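Local coordinates for HAT1-interacting factor 1 (Saccharomyces cerevisiae, PDB 4NQ0), which acts as a chaperone for histones H3 and H4 within the nuclear HAT-B acetyltransferase complex and takes part in chromatin assembly and telomere silencing, at residues D60-L63 with F64-F67; S226-E229 with N230-L233; R44-Q47 with T48-L52. One frame throughout, in Å; residues are numbered along the deposited sequence.

Contact 1: residues D60-L63 with F64-F67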
ATOM      1  N   ASP A  60      -3.018  17.510   3.111  1.00 33.25           N
ATOM      2  CA  ASP A  60      -3.897  16.358   2.987  1.00 32.48           C
ATOM      3  C   ASP A  60      -3.059  15.179   2.492  1.00 30.99           C
ATOM      4  O   ASP A  60      -2.372  15.305   1.491  1.00 29.97           O
ATOM      5  CB  ASP A  60      -5.014  16.695   1.996  1.00 32.77           C
ATOM      6  CG  ASP A  60      -6.120  15.646   1.956  1.00 34.30           C
ATOM      7  OD1 ASP A  60      -5.820  14.439   2.040  1.00 35.49           O
ATOM      8  OD2 ASP A  60      -7.308  16.044   1.835  1.00 37.48           O
ATOM      9  N   PRO A  61      -3.095  14.038   3.206  1.00 30.25           N
ATOM     10  CA  PRO A  61      -2.337  12.864   2.738  1.00 29.42           C
ATOM     11  C   PRO A  61      -2.716  12.407   1.323  1.00 29.57           C
ATOM     12  O   PRO A  61      -1.891  11.804   0.633  1.00 28.49           O
ATOM     13  CB  PRO A  61      -2.670  11.777   3.764  1.00 29.65           C
ATOM     14  CG  PRO A  61      -3.740  12.349   4.655  1.00 30.04           C
ATOM     15  CD  PRO A  61      -3.779  13.804   4.489  1.00 30.31           C
ATOM     16  N   GLU A  62      -3.948  12.681   0.892  1.00 29.88           N
ATOM     17  CA  GLU A  62      -4.353  12.378  -0.485  1.00 30.56           C
ATOM     18  C   GLU A  62      -3.505  13.063  -1.552  1.00 29.70           C
ATOM     19  O   GLU A  62      -3.367  12.533  -2.645  1.00 29.78           O
ATOM     20  CB  GLU A  62      -5.807  12.761  -0.716  1.00 32.27           C
ATOM     21  CG  GLU A  62      -6.795  11.995   0.103  1.00 35.32           C
ATOM     22  CD  GLU A  62      -7.476  10.938  -0.712  1.00 41.19           C
ATOM     23  OE1 GLU A  62      -8.617  11.200  -1.159  1.00 45.48           O
ATOM     24  OE2 GLU A  62      -6.858   9.864  -0.935  1.00 44.75           O
ATOM     25  N   LEU A  63      -2.949  14.240  -1.253  1.00 29.22           N
ATOM     26  CA  LEU A  63      -2.037  14.894  -2.186  1.00 28.36           C
ATOM     27  C   LEU A  63      -0.829  14.007  -2.464  1.00 28.33           C
ATOM     28  O   LEU A  63      -0.359  13.927  -3.594  1.00 28.06           O
ATOM     29  CB  LEU A  63      -1.574  16.258  -1.666  1.00 28.38           C
ATOM     30  CG  LEU A  63      -2.649  17.357  -1.659  1.00 27.77           C
ATOM     31  CD1 LEU A  63      -2.214  18.513  -0.800  1.00 27.38           C
ATOM     32  CD2 LEU A  63      -2.974  17.830  -3.067  1.00 25.16           C
ATOM     33  N   PHE A  64      -0.345  13.331  -1.429  1.00 27.87           N
ATOM     34  CA  PHE A  64       0.796  12.432  -1.565  1.00 27.94           C
ATOM     35  C   PHE A  64       0.407  11.123  -2.241  1.00 27.89           C
ATOM     36  O   PHE A  64       1.108  10.643  -3.142  1.00 27.66           O
ATOM     37  CB  PHE A  64       1.432  12.203  -0.187  1.00 28.13           C
ATOM     38  CG  PHE A  64       2.152  13.413   0.350  1.00 27.71           C
ATOM     39  CD1 PHE A  64       3.512  13.578   0.126  1.00 28.89           C
ATOM     40  CD2 PHE A  64       1.468  14.397   1.058  1.00 27.86           C
ATOM     41  CE1 PHE A  64       4.188  14.698   0.612  1.00 28.30           C
ATOM     42  CE2 PHE A  64       2.134  15.516   1.535  1.00 27.92           C
ATOM     43  CZ  PHE A  64       3.489  15.666   1.319  1.00 27.46           C
ATOM     44  N   THR A  65      -0.741  10.568  -1.860  1.00 28.11           N
ATOM     45  CA  THR A  65      -1.158   9.266  -2.410  1.00 28.40           C
ATOM     46  C   THR A  65      -1.572   9.345  -3.879  1.00 28.65           C
ATOM     47  O   THR A  65      -1.186   8.490  -4.687  1.00 28.57           O
ATOM     48  CB  THR A  65      -2.265   8.612  -1.568  1.00 28.67           C
ATOM     49  OG1 THR A  65      -3.460   9.402  -1.628  1.00 29.88           O
ATOM     50  CG2 THR A  65      -1.806   8.485  -0.119  1.00 27.29           C
ATOM     51  N   ILE A  66      -2.320  10.383  -4.236  1.00 28.98           N
ATOM     52  CA  ILE A  66      -2.646  10.641  -5.642  1.00 29.56           C
ATOM     53  C   ILE A  66      -1.377  10.910  -6.454  1.00 29.53           C
ATOM     54  O   ILE A  66      -1.196  10.340  -7.536  1.00 29.74           O
ATOM     55  CB  ILE A  66      -3.645  11.815  -5.787  1.00 30.29           C
ATOM     56  CG1 ILE A  66      -4.990  11.437  -5.150  1.00 30.62           C
ATOM     57  CG2 ILE A  66      -3.852  12.172  -7.254  1.00 30.92           C
ATOM     58  CD1 ILE A  66      -5.864  12.608  -4.851  1.00 31.46           C
ATOM     59  N   PHE A  67      -0.489  11.752  -5.918  1.00 29.55           N
ATOM     60  CA  PHE A  67       0.784  12.073  -6.573  1.00 29.80           C
ATOM     61  C   PHE A  67       1.559  10.772  -6.834  1.00 30.41           C
ATOM     62  O   PHE A  67       2.066  10.547  -7.938  1.00 31.09           O
ATOM     63  CB  PHE A  67       1.592  13.030  -5.674  1.00 29.42           C
ATOM     64  CG  PHE A  67       2.731  13.791  -6.357  1.00 28.75           C
ATOM     65  CD1 PHE A  67       3.211  13.470  -7.627  1.00 29.24           C
ATOM     66  CD2 PHE A  67       3.361  14.816  -5.663  1.00 26.86           C
ATOM     67  CE1 PHE A  67       4.274  14.183  -8.182  1.00 28.77           C
ATOM     68  CE2 PHE A  67       4.417  15.530  -6.213  1.00 27.78           C
ATOM     69  CZ  PHE A  67       4.870  15.214  -7.473  1.00 28.81           C
TER
HETATM   70  O   HOH W   1      -5.724   7.672  -2.740  1.00 59.65           O

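Contact 2: residues S226-E229 with N230-L233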
ATOM      1  N   SER A 226      -5.655   6.408  20.325  1.00 59.37           N
ATOM      2  CA  SER A 226      -4.918   5.665  19.310  1.00 57.04           C
ATOM      3  C   SER A 226      -5.512   5.903  17.918  1.00 55.00           C
ATOM      4  O   SER A 226      -6.594   6.475  17.786  1.00 55.14           O
ATOM      5  CB  SER A 226      -4.927   4.175  19.653  1.00 57.20           C
ATOM      6  OG  SER A 226      -6.194   3.599  19.390  1.00 57.88           O
ATOM      7  N   LEU A 227      -4.797   5.458  16.885  1.00 52.43           N
ATOM      8  CA  LEU A 227      -5.201   5.700  15.494  1.00 50.50           C
ATOM      9  C   LEU A 227      -6.633   5.244  15.218  1.00 49.83           C
ATOM     10  O   LEU A 227      -7.065   4.197  15.696  1.00 50.12           O
ATOM     11  CB  LEU A 227      -4.254   4.993  14.519  1.00 49.38           C
ATOM     12  CG  LEU A 227      -2.832   5.537  14.363  1.00 48.50           C
ATOM     13  CD1 LEU A 227      -2.055   4.672  13.364  1.00 47.03           C
ATOM     14  CD2 LEU A 227      -2.843   6.989  13.920  1.00 48.06           C
ATOM     15  N   THR A 228      -7.358   6.026  14.430  1.00 48.59           N
ATOM     16  CA  THR A 228      -8.761   5.740  14.160  1.00 48.45           C
ATOM     17  C   THR A 228      -8.905   4.587  13.171  1.00 47.05           C
ATOM     18  O   THR A 228      -7.923   4.162  12.545  1.00 45.90           O
ATOM     19  CB  THR A 228      -9.488   6.977  13.580  1.00 48.82           C
ATOM     20  OG1 THR A 228      -9.022   7.225  12.250  1.00 47.60           O
ATOM     21  CG2 THR A 228      -9.248   8.219  14.450  1.00 49.03           C
ATOM     22  N   GLU A 229     -10.131   4.093  13.031  1.00 46.61           N
ATOM     23  CA  GLU A 229     -10.450   3.049  12.058  1.00 45.83           C
ATOM     24  C   GLU A 229     -10.148   3.493  10.622  1.00 44.28           C
ATOM     25  O   GLU A 229      -9.549   2.741   9.835  1.00 43.07           O
ATOM     26  CB  GLU A 229     -11.921   2.651  12.175  1.00 46.99           C
ATOM     27  CG  GLU A 229     -12.249   1.829  13.415  1.00 48.76           C
ATOM     28  CD  GLU A 229     -12.218   0.332  13.168  1.00 50.31           C
ATOM     29  OE1 GLU A 229     -12.807  -0.129  12.164  1.00 51.58           O
ATOM     30  OE2 GLU A 229     -11.625  -0.394  13.992  1.00 51.60           O
ATOM     31  N   ASN A 230     -10.563   4.712  10.294  1.00 43.64           N
ATOM     32  CA  ASN A 230     -10.302   5.298   8.984  1.00 42.62           C
ATOM     33  C   ASN A 230      -8.807   5.378   8.676  1.00 40.92           C
ATOM     34  O   ASN A 230      -8.383   5.036   7.572  1.00 40.11           O
ATOM     35  CB  ASN A 230     -10.919   6.700   8.896  1.00 43.24           C
ATOM     36  CG  ASN A 230     -10.778   7.318   7.514  1.00 43.29           C
ATOM     37  OD1 ASN A 230     -10.013   8.269   7.319  1.00 45.51           O
ATOM     38  ND2 ASN A 230     -11.500   6.774   6.545  1.00 43.19           N
ATOM     39  N   SER A 231      -8.019   5.831   9.652  1.00 40.15           N
ATOM     40  CA  SER A 231      -6.562   5.970   9.488  1.00 38.98           C
ATOM     41  C   SER A 231      -5.890   4.613   9.245  1.00 37.59           C
ATOM     42  O   SER A 231      -5.141   4.437   8.284  1.00 36.39           O
ATOM     43  CB  SER A 231      -5.941   6.642  10.716  1.00 39.49           C
ATOM     44  OG  SER A 231      -6.122   8.054  10.683  1.00 40.75           O
ATOM     45  N   ARG A 232      -6.187   3.654  10.112  1.00 37.22           N
ATOM     46  CA  ARG A 232      -5.656   2.293   9.975  1.00 36.61           C
ATOM     47  C   ARG A 232      -6.054   1.612   8.664  1.00 35.39           C
ATOM     48  O   ARG A 232      -5.247   0.901   8.063  1.00 35.05           O
ATOM     49  CB  ARG A 232      -6.070   1.461  11.183  1.00 37.21           C
ATOM     50  CG  ARG A 232      -5.173   1.723  12.393  1.00 38.69           C
ATOM     51  CD  ARG A 232      -5.957   1.734  13.691  1.00 42.16           C
ATOM     52  NE  ARG A 232      -6.849   0.589  13.763  1.00 44.96           N
ATOM     53  CZ  ARG A 232      -8.057   0.586  14.317  1.00 46.78           C
ATOM     54  NH1 ARG A 232      -8.573   1.672  14.876  1.00 47.60           N
ATOM     55  NH2 ARG A 232      -8.761  -0.534  14.299  1.00 48.61           N
ATOM     56  N   LEU A 233      -7.282   1.844   8.212  1.00 35.06           N
ATOM     57  CA  LEU A 233      -7.740   1.363   6.903  1.00 34.04           C
ATOM     58  C   LEU A 233      -6.886   1.966   5.794  1.00 32.89           C
ATOM     59  O   LEU A 233      -6.385   1.253   4.933  1.00 32.69           O
ATOM     60  CB  LEU A 233      -9.213   1.731   6.665  1.00 34.34           C
ATOM     61  CG  LEU A 233      -9.769   1.513   5.247  1.00 34.41           C
ATOM     62  CD1 LEU A 233      -9.752   0.043   4.875  1.00 33.09           C
ATOM     63  CD2 LEU A 233     -11.189   2.083   5.098  1.00 34.79           C
TER
HETATM   64  O   HOH W   2      -5.644   8.645  13.677  1.00 41.98           O

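Contact 3: residues R44-Q47 with T48-L52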
ATOM      1  N   ARG A  44      -0.756  18.593 -10.703  1.00 33.19           N
ATOM      2  CA  ARG A  44      -1.739  19.255  -9.862  1.00 32.69           C
ATOM      3  C   ARG A  44      -1.369  19.127  -8.383  1.00 31.37           C
ATOM      4  O   ARG A  44      -1.482  20.091  -7.616  1.00 31.14           O
ATOM      5  CB  ARG A  44      -3.107  18.624 -10.091  1.00 33.32           C
ATOM      6  CG  ARG A  44      -4.239  19.482  -9.648  1.00 34.05           C
ATOM      7  CD  ARG A  44      -4.706  20.333 -10.795  1.00 36.42           C
ATOM      8  NE  ARG A  44      -5.534  21.423 -10.317  1.00 37.29           N
ATOM      9  CZ  ARG A  44      -6.086  22.337 -11.100  1.00 38.61           C
ATOM     10  NH1 ARG A  44      -5.919  22.290 -12.418  1.00 40.90           N
ATOM     11  NH2 ARG A  44      -6.818  23.299 -10.559  1.00 38.25           N
ATOM     12  N   CYS A  45      -0.955  17.924  -7.988  1.00 30.49           N
ATOM     13  CA  CYS A  45      -0.536  17.651  -6.608  1.00 29.75           C
ATOM     14  C   CYS A  45       0.755  18.386  -6.305  1.00 29.42           C
ATOM     15  O   CYS A  45       0.869  19.041  -5.284  1.00 27.93           O
ATOM     16  CB  CYS A  45      -0.318  16.145  -6.377  1.00 29.38           C
ATOM     17  SG  CYS A  45      -1.828  15.155  -6.429  1.00 30.89           S
ATOM     18  N   GLN A  46       1.729  18.261  -7.205  1.00 30.28           N
ATOM     19  CA  GLN A  46       3.034  18.891  -7.020  1.00 31.00           C
ATOM     20  C   GLN A  46       2.921  20.408  -6.810  1.00 31.37           C
ATOM     21  O   GLN A  46       3.475  20.949  -5.861  1.00 30.87           O
ATOM     22  CB  GLN A  46       3.944  18.594  -8.216  1.00 31.78           C
ATOM     23  CG  GLN A  46       5.276  19.326  -8.192  1.00 32.41           C
ATOM     24  CD  GLN A  46       5.334  20.449  -9.207  1.00 35.74           C
ATOM     25  OE1 GLN A  46       4.959  20.257 -10.368  1.00 35.32           O
ATOM     26  NE2 GLN A  46       5.817  21.630  -8.784  1.00 36.17           N
ATOM     27  N   GLN A  47       2.194  21.079  -7.698  1.00 31.95           N
ATOM     28  CA  GLN A  47       2.061  22.534  -7.626  1.00 32.19           C
ATOM     29  C   GLN A  47       1.269  22.962  -6.396  1.00 31.48           C
ATOM     30  O   GLN A  47       1.573  23.974  -5.785  1.00 31.50           O
ATOM     31  CB  GLN A  47       1.402  23.077  -8.889  1.00 33.11           C
ATOM     32  CG  GLN A  47       2.238  22.863 -10.146  1.00 35.49           C
ATOM     33  CD  GLN A  47       1.435  23.073 -11.398  1.00 39.67           C
ATOM     34  OE1 GLN A  47       0.393  23.728 -11.375  1.00 43.03           O
ATOM     35  NE2 GLN A  47       1.900  22.510 -12.502  1.00 41.89           N
ATOM     36  N   THR A  48       0.252  22.194  -6.026  1.00 31.09           N
ATOM     37  CA  THR A  48      -0.484  22.488  -4.798  1.00 30.70           C
ATOM     38  C   THR A  48       0.465  22.346  -3.606  1.00 30.14           C
ATOM     39  O   THR A  48       0.511  23.233  -2.755  1.00 29.49           O
ATOM     40  CB  THR A  48      -1.737  21.590  -4.632  1.00 30.97           C
ATOM     41  OG1 THR A  48      -2.563  21.705  -5.799  1.00 31.96           O
ATOM     42  CG2 THR A  48      -2.544  21.999  -3.401  1.00 30.03           C
ATOM     43  N   LEU A  49       1.249  21.261  -3.570  1.00 29.60           N
ATOM     44  CA  LEU A  49       2.160  21.028  -2.449  1.00 29.50           C
ATOM     45  C   LEU A  49       3.231  22.141  -2.356  1.00 30.29           C
ATOM     46  O   LEU A  49       3.540  22.582  -1.262  1.00 29.14           O
ATOM     47  CB  LEU A  49       2.801  19.623  -2.491  1.00 29.02           C
ATOM     48  CG  LEU A  49       1.913  18.441  -2.047  1.00 28.51           C
ATOM     49  CD1 LEU A  49       2.495  17.092  -2.418  1.00 27.18           C
ATOM     50  CD2 LEU A  49       1.607  18.481  -0.551  1.00 26.95           C
ATOM     51  N   ASP A  50       3.763  22.593  -3.496  1.00 30.94           N
ATOM     52  CA  ASP A  50       4.827  23.606  -3.506  1.00 31.95           C
ATOM     53  C   ASP A  50       4.330  24.951  -2.993  1.00 32.83           C
ATOM     54  O   ASP A  50       5.106  25.727  -2.465  1.00 33.01           O
ATOM     55  CB  ASP A  50       5.410  23.817  -4.915  1.00 32.41           C
ATOM     56  CG  ASP A  50       6.510  22.816  -5.275  1.00 33.15           C
ATOM     57  OD1 ASP A  50       7.229  22.319  -4.382  1.00 35.22           O
ATOM     58  OD2 ASP A  50       6.676  22.544  -6.476  1.00 34.82           O
ATOM     59  N   SER A  51       3.042  25.230  -3.156  1.00 33.85           N
ATOM     60  CA  SER A  51       2.504  26.530  -2.788  1.00 35.04           C
ATOM     61  C   SER A  51       1.825  26.566  -1.423  1.00 36.06           C
ATOM     62  O   SER A  51       1.342  27.619  -1.025  1.00 36.21           O
ATOM     63  CB  SER A  51       1.552  27.049  -3.876  1.00 35.30           C
ATOM     64  OG  SER A  51       2.288  27.694  -4.901  1.00 35.07           O
ATOM     65  N   LEU A  52       1.777  25.445  -0.704  1.00 36.78           N
ATOM     66  CA  LEU A  52       1.229  25.475   0.660  1.00 38.01           C
ATOM     67  C   LEU A  52       2.215  26.205   1.567  1.00 39.38           C
ATOM     68  O   LEU A  52       3.425  26.036   1.419  1.00 39.02           O
ATOM     69  CB  LEU A  52       1.018  24.071   1.216  1.00 37.59           C
ATOM     70  CG  LEU A  52      -0.078  23.214   0.601  1.00 37.37           C
ATOM     71  CD1 LEU A  52       0.121  21.767   1.030  1.00 36.53           C
ATOM     72  CD2 LEU A  52      -1.459  23.722   0.998  1.00 37.75           C
TER
HETATM   73  O   HOH W   3       3.087  25.987  -6.535  1.00 31.76           O

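Contact 1: residues D60-L63 with F64-F67
Leu63 and Phe64 stand next to each other in the first turn of a helix that Asp60 caps, while Glu62 reaches forward along another side to Thr65 and Ile66. The Phe64 ring leans back toward the helix start, its CG anti to the carbonyl carbon (chi1 -71°), which places Pro61 O and Asp60 O at its edge, near the ring plane; the ring carbon CD2 lies 4.0 Å from Asp60 O. Leu63 brushes the same ring loosely through CB, and Leu63 O accepts from Phe67 N at 3.2 Å, the N-H arriving from above the carbonyl plane.

Glu62 O takes the helical N-H of Ile66 at 2.9 Å and has the methyl Ile66 CD1 close beside it, 3.3 Å away. The glutamate chain bends at chi2 and comes obliquely across Thr65, where one water joins Glu62 OE2 and Thr65 OG1, at 3.1 Å from each. Glu62 OE1 forms a salt bridge with Lys30. Behind this group, Asp60 OD1 accepts from Glu62 N at 2.8 Å, the N-cap bond of the helix.

Around helix 61-77, helix 14-34 meets Leu63 through Met22 and Val26, helix 202-218 meets Phe64 through Leu209 and Leu216, and helix 38-51 lies against Ile66 and Phe67.

Contact 2: residues S226-E229 with N230-L233
Thr228 OG1 is approached twice by Ser231: the backbone N donates to it at 3.1 Å with an N-H...O angle of 162°, and Ser231 OG lies 3.4 Å from it, a weak bond at that length. The hydroxyl sits between the threonine's own N and carbonyl carbon (chi1 70°), turned in over the first turn of the helix. A water links Thr228 N to Ser231 OG, joining by way of solvent the two groups that a capping box would bond directly.

Arg232 supplies the other half of the contact. Its chain bends at chi2 and chi3 and doubles back past Leu227, with Arg232 CD 3.8 Å from Leu227 CB, so that the guanidinium folds over the helix start. Arg232 NH1 donates to Leu227 O at 3.1 Å, with the oxygen at the guanidinium edge, close to its plane. Arg232 NH2 forms a salt bridge with Glu229 OE2 at 2.9 Å; it meets this oxygen from above the carboxylate plane, and the two flat groups stand nearly at right angles, 81° apart. A leucine in place of Arg232 would probably leave Leu227 O and the Glu229 carboxylate without these donors and let the loop before the helix move more freely. Beyond the contact, Arg232 NE bonds Thr268 OG1 and Glu229 OE1 accepts from Lys270 N, tying the turn to the loop after helix 252-266.

These features mark an N-capped alpha helix, here the one that opens the predicted second TPR repeat.

Contact 3: residues R44-Q47 with T48-L52
Helical i to i+4 hydrogen bonds run from Thr48 N to Arg44 O, Leu49 N to Cys45 O, Asp50 N to Gln46 O and Ser51 N to Gln47 O, and they carry the closing turns of the alpha helix 38-51. Leu49 N makes the shortest of these backbone bonds, 2.8 Å to Cys45 O, whereas Ser51 N stands 3.3 Å from Gln47 O with a bent N-H...O angle of 136°.

Thr48 turns its hydroxyl back along the helix, OG1 anti to its own carbonyl carbon (chi1 -55°), and gives its proton to Arg44 O at 2.7 Å. That carbonyl therefore holds two donors from one residue, the Thr48 amide coming from above the carbonyl plane and the hydroxyl at a smaller tilt. Such a bond to the preceding turn is a familiar habit of threonine in helices, and it fixes the rotation of the side chain. The guanidinium of Arg44 leads elsewhere, to Gln25 of helix 14-34.

One turn of the helix also separates Gln46 and Asp50, whose side chains pair outside the backbone. The glutamine chain bends at chi2 and brings Gln46 NE2 to Asp50 OD2 at 2.6 Å; the carboxylate oxygen lies in the amide plane, while the two planar groups are rotated 66° from each other. The other carboxylate oxygen, OD1, accepts from Phe194 N, so Asp50 joins its own helix to the loop that leads into helix 202-218.

Near the helix end, a water donates to Gln47 O at 2.6 Å and lies 2.5 Å from Ser51 OG.

In the fold
Along the chain the order is contact 3, contact 1, contact 2. Contacts 3 and 1 lie on the consecutive helices 38-51 and 61-77, with centres about 10 Å apart, and they touch: Phe64 CE2 is 3.7 Å from Leu49 CD2, and Phe67 CZ is 3.6 Å from Gln46 CB. Contact 2, at the start of helix 229-248, comes after the unmodelled residues 80-159; its centre is about 17 Å from that of contact 1 and about 26 Å from that of contact 3, and it touches neither. Contacts 3 and 1 thus help join neighbouring helices of the N-terminal part, while contact 2 caps a helix further along the all-helical, TPR-containing scaffold used for histone binding.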